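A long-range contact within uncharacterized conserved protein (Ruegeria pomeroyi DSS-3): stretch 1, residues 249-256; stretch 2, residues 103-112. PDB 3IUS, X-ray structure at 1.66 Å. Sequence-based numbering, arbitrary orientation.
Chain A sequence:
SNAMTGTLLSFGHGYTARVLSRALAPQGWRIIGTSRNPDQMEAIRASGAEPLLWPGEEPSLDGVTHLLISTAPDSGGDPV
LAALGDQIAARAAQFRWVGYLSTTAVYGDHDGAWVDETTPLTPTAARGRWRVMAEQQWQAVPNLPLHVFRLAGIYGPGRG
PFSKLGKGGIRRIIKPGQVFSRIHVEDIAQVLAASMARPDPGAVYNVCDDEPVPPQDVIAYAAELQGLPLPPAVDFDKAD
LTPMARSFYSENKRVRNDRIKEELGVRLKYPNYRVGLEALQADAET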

# COMPACT_ATOMS: atom_id res chain seq x y z
N TYR A 249 -11.34 -7.89 -11.55
CA TYR A 249 -11.01 -8.99 -12.44
C TYR A 249 -10.97 -8.52 -13.89
O TYR A 249 -11.02 -9.33 -14.81
CB TYR A 249 -12.04 -10.12 -12.28
CG TYR A 249 -11.91 -10.89 -10.99
CD1 TYR A 249 -11.13 -12.05 -10.92
CD2 TYR A 249 -12.56 -10.47 -9.84
CE1 TYR A 249 -11.01 -12.76 -9.74
CE2 TYR A 249 -12.44 -11.18 -8.65
CZ TYR A 249 -11.66 -12.32 -8.61
OH TYR A 249 -11.55 -13.02 -7.43
N SER A 250 -10.88 -7.21 -14.09
CA SER A 250 -10.90 -6.64 -15.43
C SER A 250 -9.51 -6.22 -15.90
O SER A 250 -9.34 -5.77 -17.03
CB SER A 250 -11.84 -5.43 -15.50
OG SER A 250 -11.32 -4.35 -14.74
N GLU A 251 -8.52 -6.37 -15.02
CA GLU A 251 -7.15 -6.03 -15.36
C GLU A 251 -6.23 -7.14 -14.86
O GLU A 251 -6.36 -7.59 -13.73
CB GLU A 251 -6.73 -4.72 -14.70
CG GLU A 251 -7.45 -3.49 -15.21
CD GLU A 251 -6.96 -2.22 -14.56
OE1 GLU A 251 -6.52 -2.27 -13.39
OE2 GLU A 251 -7.00 -1.16 -15.22
N ASN A 252 -5.30 -7.56 -15.71
CA ASN A 252 -4.37 -8.61 -15.32
C ASN A 252 -2.95 -8.25 -15.72
O ASN A 252 -2.69 -7.99 -16.89
CB ASN A 252 -4.78 -9.93 -15.95
CG ASN A 252 -4.08 -11.11 -15.32
OD1 ASN A 252 -3.87 -11.15 -14.11
ND2 ASN A 252 -3.71 -12.08 -16.14
N LYS A 253 -2.04 -8.23 -14.75
CA LYS A 253 -0.62 -8.00 -15.03
C LYS A 253 0.26 -8.68 -13.98
O LYS A 253 -0.23 -9.16 -12.97
CB LYS A 253 -0.33 -6.51 -15.10
CG LYS A 253 -0.26 -5.81 -13.74
CD LYS A 253 -1.61 -5.31 -13.29
CE LYS A 253 -1.50 -4.57 -11.96
NZ LYS A 253 -2.85 -4.27 -11.39
N ARG A 254 1.57 -8.70 -14.23
CA ARG A 254 2.53 -9.20 -13.26
C ARG A 254 3.52 -8.07 -13.07
O ARG A 254 3.94 -7.47 -14.05
CB ARG A 254 3.22 -10.46 -13.77
CG ARG A 254 2.33 -11.71 -13.74
CD ARG A 254 3.06 -12.89 -14.36
NE ARG A 254 2.35 -14.15 -14.13
CZ ARG A 254 1.32 -14.56 -14.86
NH1 ARG A 254 0.87 -13.79 -15.85
NH2 ARG A 254 0.74 -15.72 -14.60
N VAL A 255 3.83 -7.75 -11.82
CA VAL A 255 4.61 -6.55 -11.52
C VAL A 255 6.00 -6.90 -11.02
O VAL A 255 6.16 -7.67 -10.07
CB VAL A 255 3.90 -5.68 -10.45
CG1 VAL A 255 4.66 -4.38 -10.23
CG2 VAL A 255 2.44 -5.41 -10.86
N ARG A 256 7.02 -6.30 -11.66
CA ARG A 256 8.41 -6.48 -11.27
C ARG A 256 8.73 -5.67 -10.02
O ARG A 256 8.25 -4.55 -9.86
CB ARG A 256 9.36 -6.03 -12.40
CG ARG A 256 9.28 -6.81 -13.71
CD ARG A 256 9.79 -8.24 -13.58
NE ARG A 256 9.80 -8.92 -14.88
CZ ARG A 256 9.85 -10.24 -15.05
NH1 ARG A 256 9.90 -11.04 -14.00
NH2 ARG A 256 9.86 -10.75 -16.28
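Stretch 2 (103-112) TTAVYGDHDG

Stretch 2 is mostly loop or turn and curls around stretch 1. Residues 105-107 have helical backbone angles but lack the regular bonds. Stretch 1 is extended from Glu251 onward, with strand at Arg254 and Val255. The CA atoms come closest at two places: Glu251 CA lies 4.2 Å from Asp109 CA, and Lys253 CA lies 4.0 Å from Gly112 CA. Between these points both chains advance in the same sense. The earlier part of stretch 2 departs from this course, for Thr104 lies nearest Val255, at 7.9 Å between their CA atoms.

Tyr249 is out of reach. Ser250 makes a marginal approach, its O 3.9 Å from Asp109 CG.

Glu251 sends its carboxylate to the turn ahead of Asp109. Its OE2 is 3.1 Å from Gly108 CA. Gly108 has a positive phi of 78°, a value that favours glycine. Water 1 donates to Ala105 O and to Glu251 OE2, each at 2.7 Å, and so links the two residues.

Asn252 is the centre of the backbone contact. Its N donates to Asp109 OD1 at 2.9 Å. The same OD1 accepts from Asp111 N at 3.1 Å, so the Asp109 side chain also braces its own loop. Asn252 O accepts two hydrogen bonds, from His110 N at 3.0 Å and from Gly112 N at 2.8 Å. Asp111 N is also 2.9 Å from Asn252 O, but its angle is poor. The loop thus wraps around this one carbonyl. Water 3 accepts from Asn252 ND2 at 3.0 Å and donates to Asp111 OD1 at 2.6 Å.

Lys253 has the largest covered area in stretch 1. Its CB packs 3.9 Å from His110 CB, and its CD lies 3.6 Å from Gly108 O. The chain then reaches back to the start of stretch 2, where NZ makes a weak hydrogen bond to Thr104 O at 3.3 Å. NZ also donates to water 2 at 2.8 Å.

Arg254 has its CA-to-CB bond sideways, but the end of its side chain comes nearer. NH1 donates to Gly112 O at 2.7 Å, with the oxygen near the guanidinium plane. A CB on Gly112 would be tight against Arg254 NH1 and Asn252 ND2, 3.1 Å from each.

Val255 is buried and points toward stretch 2. Its CG2 lies 4.2 Å from Thr104 CG2, and its CG1 meets Tyr107 CE2 at 4.4 Å, oblique to the ring. Arg256 makes no contact.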

# COMPACT_ATOMS: atom_id res chain seq x y z
N THR A 103 -0.73 2.80 -5.93
CA THR A 103 -1.09 1.39 -6.11
C THR A 103 -0.67 0.90 -7.49
O THR A 103 -0.27 1.69 -8.34
CB THR A 103 -2.60 1.14 -5.94
OG1 THR A 103 -3.29 1.68 -7.08
CG2 THR A 103 -3.14 1.78 -4.66
N THR A 104 -0.78 -0.41 -7.70
CA THR A 104 -0.42 -0.99 -8.99
C THR A 104 -1.55 -0.87 -10.01
O THR A 104 -1.41 -1.32 -11.15
CB THR A 104 -0.02 -2.47 -8.87
OG1 THR A 104 -1.10 -3.21 -8.30
CG2 THR A 104 1.23 -2.62 -8.00
N ALA A 105 -2.66 -0.26 -9.61
CA ALA A 105 -3.80 -0.12 -10.52
C ALA A 105 -3.49 0.87 -11.62
O ALA A 105 -4.18 0.91 -12.64
CB ALA A 105 -5.07 0.28 -9.76
N VAL A 106 -2.44 1.66 -11.43
CA VAL A 106 -2.05 2.64 -12.43
C VAL A 106 -1.66 2.00 -13.77
O VAL A 106 -1.78 2.64 -14.82
CB VAL A 106 -0.87 3.49 -11.95
CG1 VAL A 106 -1.26 4.26 -10.69
CG2 VAL A 106 0.34 2.62 -11.69
N TYR A 107 -1.19 0.76 -13.73
CA TYR A 107 -0.71 0.08 -14.93
C TYR A 107 -1.83 -0.35 -15.88
O TYR A 107 -1.65 -0.36 -17.09
CB TYR A 107 0.18 -1.11 -14.57
CG TYR A 107 1.47 -0.71 -13.89
CD1 TYR A 107 2.42 0.06 -14.56
CD2 TYR A 107 1.73 -1.08 -12.57
CE1 TYR A 107 3.59 0.44 -13.93
CE2 TYR A 107 2.89 -0.72 -11.95
CZ TYR A 107 3.82 0.05 -12.63
OH TYR A 107 4.98 0.41 -12.01
N GLY A 108 -2.97 -0.72 -15.31
CA GLY A 108 -4.07 -1.18 -16.13
C GLY A 108 -3.89 -2.61 -16.58
O GLY A 108 -3.18 -3.39 -15.94
N ASP A 109 -4.52 -2.96 -17.70
CA ASP A 109 -4.57 -4.34 -18.17
C ASP A 109 -3.44 -4.69 -19.15
O ASP A 109 -3.21 -3.98 -20.13
CB ASP A 109 -5.93 -4.62 -18.81
CG ASP A 109 -6.10 -6.08 -19.20
OD1 ASP A 109 -5.45 -6.95 -18.58
OD2 ASP A 109 -6.89 -6.34 -20.13
N HIS A 110 -2.76 -5.79 -18.86
CA HIS A 110 -1.63 -6.24 -19.67
C HIS A 110 -1.75 -7.72 -20.00
O HIS A 110 -0.79 -8.36 -20.43
CB HIS A 110 -0.31 -5.95 -18.95
CG HIS A 110 0.03 -4.49 -18.90
ND1 HIS A 110 1.01 -3.93 -19.68
CD2 HIS A 110 -0.49 -3.48 -18.16
CE1 HIS A 110 1.09 -2.64 -19.43
NE2 HIS A 110 0.19 -2.34 -18.51
N ASP A 111 -2.94 -8.26 -19.80
CA ASP A 111 -3.19 -9.66 -20.11
C ASP A 111 -2.14 -10.58 -19.48
O ASP A 111 -1.74 -11.59 -20.07
CB ASP A 111 -3.22 -9.86 -21.63
CG ASP A 111 -3.87 -11.17 -22.03
OD1 ASP A 111 -4.76 -11.65 -21.31
OD2 ASP A 111 -3.48 -11.73 -23.09
N GLY A 112 -1.69 -10.24 -18.27
CA GLY A 112 -0.79 -11.10 -17.53
C GLY A 112 0.68 -10.88 -17.80
O GLY A 112 1.53 -11.48 -17.14
O HOH W 1 -6.81 0.68 -13.30
O HOH W 2 -3.84 -2.36 -13.19
O HOH W 3 -5.15 -12.16 -18.78